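Local structure of tyrosine specific protein phosphatase (Trypanosoma cruzi, 4AZ1) at residues A[48-52]-A[128-132]; A[115-121]-A[186-192]; A[194-200]-A[273-279]. The protein probably removes phosphate from phosphotyrosine residues of proteins. All blocks are in the same frame, centred on the assembly; numbering follows the deposited sequence.

Interaction 1 (A[48-52]-A[128-132])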
loop_
_atom_site.group_PDB
_atom_site.type_symbol
_atom_site.label_atom_id
_atom_site.label_comp_id
_atom_site.label_asym_id
_atom_site.label_seq_id
_atom_site.Cartn_x
_atom_site.Cartn_y
_atom_site.Cartn_z
ATOM N N LYS A 48 0.502 -8.643 -6.691
ATOM C CA LYS A 48 1.429 -7.577 -6.331
ATOM C C LYS A 48 2.522 -7.391 -7.360
ATOM O O LYS A 48 3.454 -6.601 -7.169
ATOM C CB LYS A 48 2.030 -7.823 -4.942
ATOM C CG LYS A 48 1.023 -7.639 -3.814
ATOM C CD LYS A 48 1.605 -8.045 -2.472
ATOM C CE LYS A 48 0.587 -7.813 -1.352
ATOM N NZ LYS A 48 1.031 -8.429 -0.073
ATOM N N ASN A 49 2.419 -8.129 -8.457
ATOM C CA ASN A 49 3.351 -7.931 -9.555
ATOM C C ASN A 49 2.830 -6.847 -10.491
ATOM O O ASN A 49 1.676 -6.906 -10.935
ATOM C CB ASN A 49 3.573 -9.253 -10.293
ATOM C CG ASN A 49 4.336 -10.258 -9.451
ATOM O OD1 ASN A 49 5.088 -9.874 -8.551
ATOM N ND2 ASN A 49 4.163 -11.543 -9.745
ATOM N N ARG A 50 3.663 -5.847 -10.770
ATOM C CA ARG A 50 3.295 -4.809 -11.718
ATOM C C ARG A 50 3.154 -5.387 -13.139
ATOM O O ARG A 50 2.255 -5.014 -13.893
ATOM C CB ARG A 50 4.322 -3.682 -11.691
ATOM C CG ARG A 50 3.967 -2.478 -12.575
ATOM C CD ARG A 50 4.961 -1.308 -12.393
ATOM N NE ARG A 50 4.857 -0.711 -11.056
ATOM C CZ ARG A 50 3.926 0.169 -10.695
ATOM N NH1 ARG A 50 3.023 0.580 -11.573
ATOM N NH2 ARG A 50 3.894 0.652 -9.455
ATOM N N TYR A 51 4.040 -6.305 -13.498
ATOM C CA TYR A 51 3.984 -6.937 -14.814
ATOM C C TYR A 51 3.911 -8.454 -14.637
ATOM O O TYR A 51 4.751 -9.051 -13.958
ATOM C CB TYR A 51 5.209 -6.545 -15.646
ATOM C CG TYR A 51 5.349 -5.050 -15.826
ATOM C CD1 TYR A 51 4.630 -4.381 -16.811
ATOM C CD2 TYR A 51 6.187 -4.306 -15.006
ATOM C CE1 TYR A 51 4.745 -3.001 -16.984
ATOM C CE2 TYR A 51 6.319 -2.910 -15.170
ATOM C CZ TYR A 51 5.582 -2.270 -16.159
ATOM O OH TYR A 51 5.684 -0.902 -16.356
ATOM N N LEU A 52 2.911 -9.065 -15.253
ATOM C CA LEU A 52 2.676 -10.501 -15.105
ATOM C C LEU A 52 3.880 -11.412 -15.404
ATOM O O LEU A 52 4.102 -12.392 -14.688
ATOM C CB LEU A 52 1.453 -10.926 -15.924
ATOM C CG LEU A 52 0.130 -10.392 -15.357
ATOM C CD1 LEU A 52 -1.063 -11.006 -16.065
ATOM C CD2 LEU A 52 0.039 -10.607 -13.839
ATOM N N VAL A 128 1.810 4.655 -17.081
ATOM C CA VAL A 128 2.242 4.586 -15.679
ATOM C C VAL A 128 3.490 3.726 -15.536
ATOM O O VAL A 128 3.530 2.595 -16.014
ATOM C CB VAL A 128 1.154 3.988 -14.751
ATOM C CG1 VAL A 128 1.595 4.131 -13.298
ATOM C CG2 VAL A 128 -0.206 4.678 -14.958
ATOM N N LYS A 129 4.506 4.249 -14.858
ATOM C CA LYS A 129 5.708 3.475 -14.561
ATOM C C LYS A 129 5.792 3.113 -13.078
ATOM O O LYS A 129 6.314 2.063 -12.717
ATOM C CB LYS A 129 6.953 4.286 -14.945
ATOM C CG LYS A 129 7.073 4.555 -16.429
ATOM C CD LYS A 129 7.408 3.262 -17.163
ATOM C CE LYS A 129 7.580 3.488 -18.654
ATOM N NZ LYS A 129 7.923 2.167 -19.307
ATOM N N ALA A 130 5.299 4.000 -12.217
ATOM C CA ALA A 130 5.426 3.790 -10.775
ATOM C C ALA A 130 4.313 4.473 -9.992
ATOM O O ALA A 130 3.587 5.322 -10.523
ATOM C CB ALA A 130 6.789 4.283 -10.280
ATOM N N ASP A 131 4.212 4.114 -8.715
ATOM C CA ASP A 131 3.217 4.698 -7.826
ATOM C C ASP A 131 3.912 5.374 -6.655
ATOM O O ASP A 131 4.842 4.813 -6.067
ATOM C CB ASP A 131 2.247 3.623 -7.320
ATOM C CG ASP A 131 1.284 3.149 -8.409
ATOM O OD1 ASP A 131 0.262 3.834 -8.638
ATOM O OD2 ASP A 131 1.549 2.093 -9.030
ATOM N N ARG A 132 3.465 6.582 -6.328
ATOM C CA ARG A 132 4.075 7.356 -5.247
ATOM C C ARG A 132 4.018 6.660 -3.881
ATOM O O ARG A 132 2.960 6.164 -3.448
ATOM C CB ARG A 132 3.416 8.738 -5.147
ATOM C CG ARG A 132 4.046 9.631 -4.074
ATOM C CD ARG A 132 3.509 11.058 -4.171
ATOM N NE ARG A 132 2.054 11.058 -4.199
ATOM C CZ ARG A 132 1.286 10.952 -3.113
ATOM N NH1 ARG A 132 1.838 10.846 -1.906
ATOM N NH2 ARG A 132 -0.038 10.959 -3.229
HETATM O O HOH W 1 2.528 0.143 -14.322
#
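Where two loops meet with little surface, one arginine can carry most of the contact by engaging each of its nitrogens. R50 does so here, its CA-to-CB bond aimed at segment 128-132. At the edge of its guanidinium, D131 OD2 receives a strong hydrogen bond from R50 NH2 (2.8 Å) and a weak one from R50 NH1 (3.3 Å), so a single carboxylate oxygen carries the salt bridge. R50 NH1 also donates a hydrogen bond to water 1 at 2.8 Å, and that water donates to V128 O at 3.1 Å. R50 NE turns instead to A95 O, outside the two segments. K129 O and A130 CA lie over one face of the guanidinium. Y51 OH lies 4.1 Å from V128 O, too far to bond it. The hydroxyl is hydrogen-bonded instead to S227 OG, which also bonds K129 O. The sequence K48-N49-R50-Y51 matches the phosphotyrosine-recognition loop of the family, with Y51 probably lining the substrate cleft. The backbone oxygen R50 O is hydrogen-bonded to R35 NH1 of the second subunit. Segment 48-52 belongs to the loop between helix 40-44 and strand 79-82, whereas segment 128-132 leaves the small hairpin of strands 123-124 and 127-128 on its way to strand 142-145.

Interaction 2 (A[115-121]-A[186-192]). With FMT (formic acid), chain G.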
loop_
_atom_site.group_PDB
_atom_site.type_symbol
_atom_site.label_atom_id
_atom_site.label_comp_id
_atom_site.label_asym_id
_atom_site.label_seq_id
_atom_site.Cartn_x
_atom_site.Cartn_y
_atom_site.Cartn_z
ATOM N N LEU A 115 19.317 3.643 1.663
ATOM C CA LEU A 115 19.291 4.366 0.394
ATOM C C LEU A 115 18.429 3.658 -0.646
ATOM O O LEU A 115 18.622 2.471 -0.950
ATOM C CB LEU A 115 20.714 4.581 -0.157
ATOM C CG LEU A 115 20.835 5.192 -1.561
ATOM C CD1 LEU A 115 20.234 6.595 -1.595
ATOM C CD2 LEU A 115 22.288 5.232 -2.035
ATOM N N VAL A 116 17.474 4.408 -1.175
ATOM C CA VAL A 116 16.597 3.940 -2.226
ATOM C C VAL A 116 16.821 4.814 -3.442
ATOM O O VAL A 116 16.739 6.048 -3.352
ATOM C CB VAL A 116 15.115 4.082 -1.815
ATOM C CG1 VAL A 116 14.207 3.825 -3.039
ATOM C CG2 VAL A 116 14.800 3.106 -0.686
ATOM N N ILE A 117 17.116 4.188 -4.574
ATOM C CA ILE A 117 17.298 4.943 -5.798
ATOM C C ILE A 117 16.206 4.561 -6.773
ATOM O O ILE A 117 16.001 3.376 -7.050
ATOM C CB ILE A 117 18.652 4.666 -6.438
ATOM C CG1 ILE A 117 19.764 5.122 -5.496
ATOM C CG2 ILE A 117 18.767 5.387 -7.793
ATOM C CD1 ILE A 117 21.135 4.950 -6.080
ATOM N N MET A 118 15.489 5.577 -7.259
ATOM C CA MET A 118 14.385 5.388 -8.178
ATOM C C MET A 118 14.788 6.018 -9.509
ATOM O O MET A 118 15.053 7.225 -9.573
ATOM C CB MET A 118 13.118 6.067 -7.616
ATOM C CG MET A 118 11.934 5.994 -8.562
ATOM S SD MET A 118 10.503 6.809 -7.830
ATOM C CE MET A 118 9.389 6.751 -9.236
ATOM N N VAL A 119 14.852 5.200 -10.561
ATOM C CA VAL A 119 15.325 5.669 -11.860
ATOM C C VAL A 119 14.208 5.708 -12.909
ATOM O O VAL A 119 14.312 5.120 -13.990
ATOM C CB VAL A 119 16.520 4.793 -12.369
ATOM C CG1 VAL A 119 17.187 5.452 -13.537
ATOM C CG2 VAL A 119 17.551 4.639 -11.271
ATOM N N THR A 120 13.128 6.399 -12.581
ATOM C CA THR A 120 12.021 6.568 -13.505
ATOM C C THR A 120 11.173 7.726 -13.000
ATOM O O THR A 120 11.245 8.076 -11.818
ATOM C CB THR A 120 11.136 5.272 -13.578
ATOM O OG1 THR A 120 10.081 5.455 -14.527
ATOM C CG2 THR A 120 10.520 4.947 -12.206
ATOM N N LYS A 121 10.382 8.326 -13.888
ATOM C CA LYS A 121 9.231 9.113 -13.440
ATOM C C LYS A 121 8.069 8.185 -13.124
ATOM O O LYS A 121 8.060 7.011 -13.538
ATOM C CB LYS A 121 8.783 10.121 -14.500
ATOM C CG LYS A 121 9.847 11.152 -14.845
ATOM C CD LYS A 121 9.251 12.240 -15.696
ATOM C CE LYS A 121 9.879 12.246 -17.060
ATOM N NZ LYS A 121 9.645 13.570 -17.692
ATOM N N PHE A 186 15.845 7.296 6.163
ATOM C CA PHE A 186 16.470 6.858 4.924
ATOM C C PHE A 186 16.366 7.953 3.864
ATOM O O PHE A 186 15.572 8.902 3.996
ATOM C CB PHE A 186 15.883 5.516 4.440
ATOM C CG PHE A 186 14.546 5.632 3.746
ATOM C CD1 PHE A 186 13.369 5.716 4.479
ATOM C CD2 PHE A 186 14.470 5.639 2.354
ATOM C CE1 PHE A 186 12.134 5.810 3.840
ATOM C CE2 PHE A 186 13.241 5.733 1.697
ATOM C CZ PHE A 186 12.069 5.814 2.447
ATOM N N THR A 187 17.200 7.841 2.835
ATOM C CA THR A 187 17.192 8.794 1.733
ATOM C C THR A 187 16.652 8.103 0.474
ATOM O O THR A 187 17.101 7.004 0.123
ATOM C CB THR A 187 18.614 9.350 1.500
ATOM O OG1 THR A 187 19.132 9.870 2.734
ATOM C CG2 THR A 187 18.602 10.454 0.463
ATOM N N GLN A 188 15.656 8.710 -0.174
ATOM C CA GLN A 188 15.262 8.285 -1.521
ATOM C C GLN A 188 15.766 9.301 -2.538
ATOM O O GLN A 188 15.597 10.507 -2.360
ATOM C CB GLN A 188 13.739 8.100 -1.674
ATOM C CG GLN A 188 13.323 7.512 -3.031
ATOM C CD GLN A 188 12.318 8.394 -3.772
ATOM O OE1 GLN A 188 12.235 9.605 -3.529
ATOM N NE2 GLN A 188 11.545 7.787 -4.673
ATOM N N VAL A 189 16.397 8.809 -3.602
ATOM C CA VAL A 189 16.927 9.674 -4.649
ATOM C C VAL A 189 16.191 9.295 -5.937
ATOM O O VAL A 189 16.253 8.149 -6.372
ATOM C CB VAL A 189 18.447 9.463 -4.828
ATOM C CG1 VAL A 189 19.022 10.463 -5.839
ATOM C CG2 VAL A 189 19.170 9.623 -3.487
ATOM N N GLN A 190 15.469 10.238 -6.530
ATOM C CA GLN A 190 14.760 9.948 -7.769
ATOM C C GLN A 190 15.425 10.677 -8.933
ATOM O O GLN A 190 15.635 11.893 -8.887
ATOM C CB GLN A 190 13.275 10.345 -7.674
ATOM C CG GLN A 190 12.448 9.997 -8.931
ATOM C CD GLN A 190 11.029 10.537 -8.865
ATOM O OE1 GLN A 190 10.696 11.316 -7.964
ATOM N NE2 GLN A 190 10.177 10.118 -9.816
ATOM N N TYR A 191 15.742 9.927 -9.981
ATOM C CA TYR A 191 16.337 10.495 -11.181
ATOM C C TYR A 191 15.307 10.410 -12.305
ATOM O O TYR A 191 14.896 9.307 -12.712
ATOM C CB TYR A 191 17.612 9.717 -11.529
ATOM C CG TYR A 191 18.229 10.072 -12.858
ATOM C CD1 TYR A 191 18.296 11.385 -13.279
ATOM C CD2 TYR A 191 18.755 9.080 -13.694
ATOM C CE1 TYR A 191 18.852 11.717 -14.501
ATOM C CE2 TYR A 191 19.331 9.402 -14.908
ATOM C CZ TYR A 191 19.376 10.724 -15.308
ATOM O OH TYR A 191 19.944 11.068 -16.518
ATOM N N THR A 192 14.893 11.577 -12.802
ATOM C CA THR A 192 13.801 11.671 -13.776
ATOM C C THR A 192 14.280 12.124 -15.154
ATOM O O THR A 192 13.465 12.509 -16.000
ATOM C CB THR A 192 12.716 12.684 -13.314
ATOM O OG1 THR A 192 13.317 13.972 -13.141
ATOM C CG2 THR A 192 12.070 12.253 -12.020
HETATM C C FMT G . 7.799 12.324 -11.279
HETATM O O1 FMT G . 8.020 11.139 -11.025
HETATM O O2 FMT G . 7.722 12.774 -12.426
HETATM O O HOH W 2 12.190 15.681 -16.605
#
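L115 CD1 against V189 CG2, 3.7 Å apart, marks the apolar centre on one face of two neighbouring strands; I117 shares this face, and helix 203-215 packs on it through V213 and L209. The other face carries V116, whose CG2 lies 3.9 Å from F186 CE2, and M118, whose SD comes within 3.5 Å of Q188 NE2. Between the faces runs a regular parallel ladder, with strand axes 4.7 Å apart and 14° from parallel. V116 N donates to T187 O (2.9 Å), V189 N to V116 O (2.8 Å), M118 N to V189 O (2.8 Å) and Y191 N to M118 O (2.8 Å). Farther on the backbone pairing lapses, and a side chain takes over: Q190 NE2 donates to T120 O at 3.1 Å and to O1 of a formic acid molecule at 2.7 Å. The oxygens Q188 OE1 and Q190 OE1 both bond R172 NH1 on the adjoining strand 169-177. At the exposed margin K121 CG rests 3.6 Å from T192 CB. Such buried parallel pairing is characteristic of the central mixed sheet of the tyrosine phosphatase domain, in which strand 115-118 is flanked on its other side by strand 222-225, leading into the signature phosphate-binding loop at H225.

Interaction 3 (A[194-200]-A[273-279]). With EDO (1,2-ethanediol), chain C.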
loop_
_atom_site.group_PDB
_atom_site.type_symbol
_atom_site.label_atom_id
_atom_site.label_comp_id
_atom_site.label_asym_id
_atom_site.label_seq_id
_atom_site.Cartn_x
_atom_site.Cartn_y
_atom_site.Cartn_z
ATOM N N TRP A 194 16.094 10.240 -17.336
ATOM C CA TRP A 194 16.383 9.116 -18.213
ATOM C C TRP A 194 15.097 8.308 -18.472
ATOM O O TRP A 194 14.741 7.416 -17.698
ATOM C CB TRP A 194 17.471 8.241 -17.581
ATOM C CG TRP A 194 17.828 7.045 -18.403
ATOM C CD1 TRP A 194 17.491 6.817 -19.707
ATOM C CD2 TRP A 194 18.596 5.909 -17.983
ATOM N NE1 TRP A 194 18.008 5.624 -20.125
ATOM C CE2 TRP A 194 18.684 5.039 -19.089
ATOM C CE3 TRP A 194 19.217 5.546 -16.785
ATOM C CZ2 TRP A 194 19.366 3.827 -19.032
ATOM C CZ3 TRP A 194 19.894 4.336 -16.729
ATOM C CH2 TRP A 194 19.964 3.497 -17.847
ATOM N N PRO A 195 14.392 8.619 -19.569
ATOM C CA PRO A 195 13.115 7.930 -19.801
ATOM C C PRO A 195 13.336 6.501 -20.317
ATOM O O PRO A 195 14.344 6.236 -20.994
ATOM C CB PRO A 195 12.455 8.784 -20.894
ATOM C CG PRO A 195 13.641 9.302 -21.707
ATOM C CD PRO A 195 14.775 9.502 -20.690
ATOM N N ASP A 196 12.424 5.588 -19.988
ATOM C CA ASP A 196 12.466 4.249 -20.578
ATOM C C ASP A 196 12.524 4.361 -22.105
ATOM O O ASP A 196 11.946 5.285 -22.675
ATOM C CB ASP A 196 11.233 3.447 -20.171
ATOM C CG ASP A 196 11.412 1.964 -20.390
ATOM O OD1 ASP A 196 12.554 1.534 -20.714
ATOM O OD2 ASP A 196 10.421 1.230 -20.213
ATOM N N HIS A 197 13.250 3.439 -22.746
ATOM C CA HIS A 197 13.477 3.438 -24.210
ATOM C C HIS A 197 14.411 4.545 -24.694
ATOM O O HIS A 197 14.607 4.687 -25.898
ATOM C CB HIS A 197 12.167 3.507 -25.023
ATOM C CG HIS A 197 11.240 2.352 -24.790
ATOM N ND1 HIS A 197 10.213 2.396 -23.865
ATOM C CD2 HIS A 197 11.167 1.133 -25.369
ATOM C CE1 HIS A 197 9.556 1.252 -23.885
ATOM N NE2 HIS A 197 10.114 0.465 -24.787
ATOM N N GLY A 198 14.965 5.336 -23.776
ATOM C CA GLY A 198 15.926 6.366 -24.154
ATOM C C GLY A 198 17.259 6.162 -23.445
ATOM O O GLY A 198 17.504 5.095 -22.878
ATOM N N ILE A 199 18.117 7.183 -23.473
ATOM C CA ILE A 199 19.380 7.180 -22.725
ATOM C C ILE A 199 19.457 8.416 -21.804
ATOM O O ILE A 199 18.686 9.367 -21.977
ATOM C CB ILE A 199 20.580 7.167 -23.677
ATOM C CG1 ILE A 199 20.578 8.430 -24.532
ATOM C CG2 ILE A 199 20.548 5.914 -24.569
ATOM C CD1 ILE A 199 21.831 8.578 -25.390
ATOM N N PRO A 200 20.361 8.397 -20.808
ATOM C CA PRO A 200 20.408 9.567 -19.917
ATOM C C PRO A 200 20.708 10.863 -20.657
ATOM O O PRO A 200 21.530 10.884 -21.588
ATOM C CB PRO A 200 21.547 9.225 -18.957
ATOM C CG PRO A 200 21.486 7.725 -18.858
ATOM C CD PRO A 200 21.152 7.271 -20.270
ATOM N N ARG A 273 17.015 -3.670 -22.317
ATOM C CA ARG A 273 17.025 -3.101 -23.669
ATOM C C ARG A 273 18.439 -2.853 -24.124
ATOM O O ARG A 273 19.318 -2.589 -23.303
ATOM C CB ARG A 273 16.237 -1.776 -23.714
ATOM C CG ARG A 273 14.839 -1.891 -23.131
ATOM C CD ARG A 273 13.964 -0.680 -23.489
ATOM N NE ARG A 273 12.816 -0.556 -22.584
ATOM C CZ ARG A 273 11.723 -1.325 -22.647
ATOM N NH1 ARG A 273 11.639 -2.295 -23.557
ATOM N NH2 ARG A 273 10.715 -1.135 -21.794
ATOM N N MET A 274 18.647 -2.923 -25.436
ATOM C CA MET A 274 19.984 -2.811 -26.007
ATOM C C MET A 274 20.659 -1.500 -25.583
ATOM O O MET A 274 21.832 -1.483 -25.187
ATOM C CB MET A 274 19.912 -2.935 -27.536
ATOM C CG MET A 274 21.265 -2.924 -28.248
ATOM S SD MET A 274 21.888 -1.237 -28.514
ATOM C CE MET A 274 20.939 -0.766 -29.968
ATOM N N GLU A 275 19.918 -0.399 -25.651
ATOM C CA GLU A 275 20.516 0.900 -25.351
ATOM C C GLU A 275 20.840 1.010 -23.871
ATOM O O GLU A 275 21.719 1.780 -23.496
ATOM C CB GLU A 275 19.632 2.071 -25.815
ATOM C CG GLU A 275 18.375 2.247 -25.011
ATOM C CD GLU A 275 17.260 1.316 -25.450
ATOM O OE1 GLU A 275 17.489 0.473 -26.358
ATOM O OE2 GLU A 275 16.150 1.442 -24.885
ATOM N N GLN A 276 20.169 0.221 -23.029
ATOM C CA GLN A 276 20.504 0.240 -21.602
ATOM C C GLN A 276 21.851 -0.452 -21.363
ATOM O O GLN A 276 22.604 -0.047 -20.494
ATOM C CB GLN A 276 19.387 -0.399 -20.755
ATOM C CG GLN A 276 18.119 0.485 -20.653
ATOM C CD GLN A 276 16.891 -0.325 -20.267
ATOM O OE1 GLN A 276 16.982 -1.546 -20.096
ATOM N NE2 GLN A 276 15.733 0.341 -20.148
ATOM N N TYR A 277 22.141 -1.490 -22.142
ATOM C CA TYR A 277 23.423 -2.188 -22.057
ATOM C C TYR A 277 24.523 -1.270 -22.602
ATOM O O TYR A 277 25.633 -1.165 -22.045
ATOM C CB TYR A 277 23.339 -3.500 -22.865
ATOM C CG TYR A 277 24.603 -4.343 -22.861
ATOM C CD1 TYR A 277 25.016 -5.022 -21.711
ATOM C CD2 TYR A 277 25.365 -4.483 -24.012
ATOM C CE1 TYR A 277 26.177 -5.807 -21.711
ATOM C CE2 TYR A 277 26.528 -5.264 -24.024
ATOM C CZ TYR A 277 26.920 -5.926 -22.868
ATOM O OH TYR A 277 28.062 -6.707 -22.876
ATOM N N PHE A 278 24.197 -0.590 -23.693
ATOM C CA PHE A 278 25.090 0.410 -24.262
ATOM C C PHE A 278 25.495 1.471 -23.227
ATOM O O PHE A 278 26.675 1.834 -23.141
ATOM C CB PHE A 278 24.418 1.066 -25.458
ATOM C CG PHE A 278 25.352 1.337 -26.582
ATOM C CD1 PHE A 278 26.605 1.903 -26.337
ATOM C CD2 PHE A 278 25.001 1.010 -27.886
ATOM C CE1 PHE A 278 27.489 2.151 -27.387
ATOM C CE2 PHE A 278 25.881 1.249 -28.946
ATOM C CZ PHE A 278 27.127 1.822 -28.696
ATOM N N VAL A 279 24.538 1.943 -22.425
ATOM C CA VAL A 279 24.837 2.987 -21.430
ATOM C C VAL A 279 25.986 2.585 -20.477
ATOM O O VAL A 279 26.787 3.434 -20.081
ATOM C CB VAL A 279 23.564 3.457 -20.653
ATOM C CG1 VAL A 279 23.929 4.486 -19.561
ATOM C CG2 VAL A 279 22.559 4.090 -21.608
HETATM C C1 EDO C . 24.780 8.559 -21.757
HETATM O O1 EDO C . 24.313 9.653 -22.557
HETATM C C2 EDO C . 25.603 9.135 -20.616
HETATM O O2 EDO C . 26.009 8.077 -19.746
HETATM O O HOH W 3 13.243 -0.779 -19.165
HETATM O O HOH W 4 16.022 2.805 -22.311
#
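The shape of this loop-helix contact is set by V279, whose CG2 enters a hollow bounded by P200 CD at 3.7 Å, I199 CG2 at 4.0 Å and W194 CZ2 at 4.1 Å. One helical turn earlier, E275 packs against H197, G198 and I199: its CB lies 4.1 Å from I199 CG2, its CG 3.7 Å from G198 O, and its OE2 3.4 Å from H197 CA. Q276 CG meets the indole of W194 at CZ2, 3.9 Å away. The loop holds its own curved outline by the type II turn from P195 to G198 and by the hydrogen bond from W194 NE1 to G198 O (2.8 Å). Its sequence, W194-P195-D196, identifies it as the WPD loop of the tyrosine phosphatases, whose aspartate serves as general acid in relatives. D196 is held here in a two-pronged salt bridge, with R273 NE donating to D196 OD1 (2.8 Å) and R273 NH2 to D196 OD2 (2.9 Å). The guanidinium of R273, at the N-cap position of the helix, also lies flat on the H197 ring, centres 3.6 Å apart and planes at 20°. Gaps left between the bumps hold water: water 3 joins D196 OD1 to Q276 NE2, and water 4 donates to both G198 O and E275 OE2.

The three contacts, with centres about 16 to 19 Å apart, illustrate how loops and a strand pair can be joined around what is probably the catalytic cleft. Interactions 1 and 3 meet through the salt bridge K129 NZ to D196 OD2 (2.8 Å), tying the loop of K129 to the WPD loop. Interaction 2 touches both of the others: A130 CB packs 3.7 Å from M118 CE, V119 CG1 lies 3.8 Å from W194 CE3, and Y191 OH comes within 3.5 Å of P200 CB. All three also reach the signature loop or its arginine, interaction 1 through S227, interaction 2 through H225 and interaction 3 through R232, consistent with a shared phosphate-binding site.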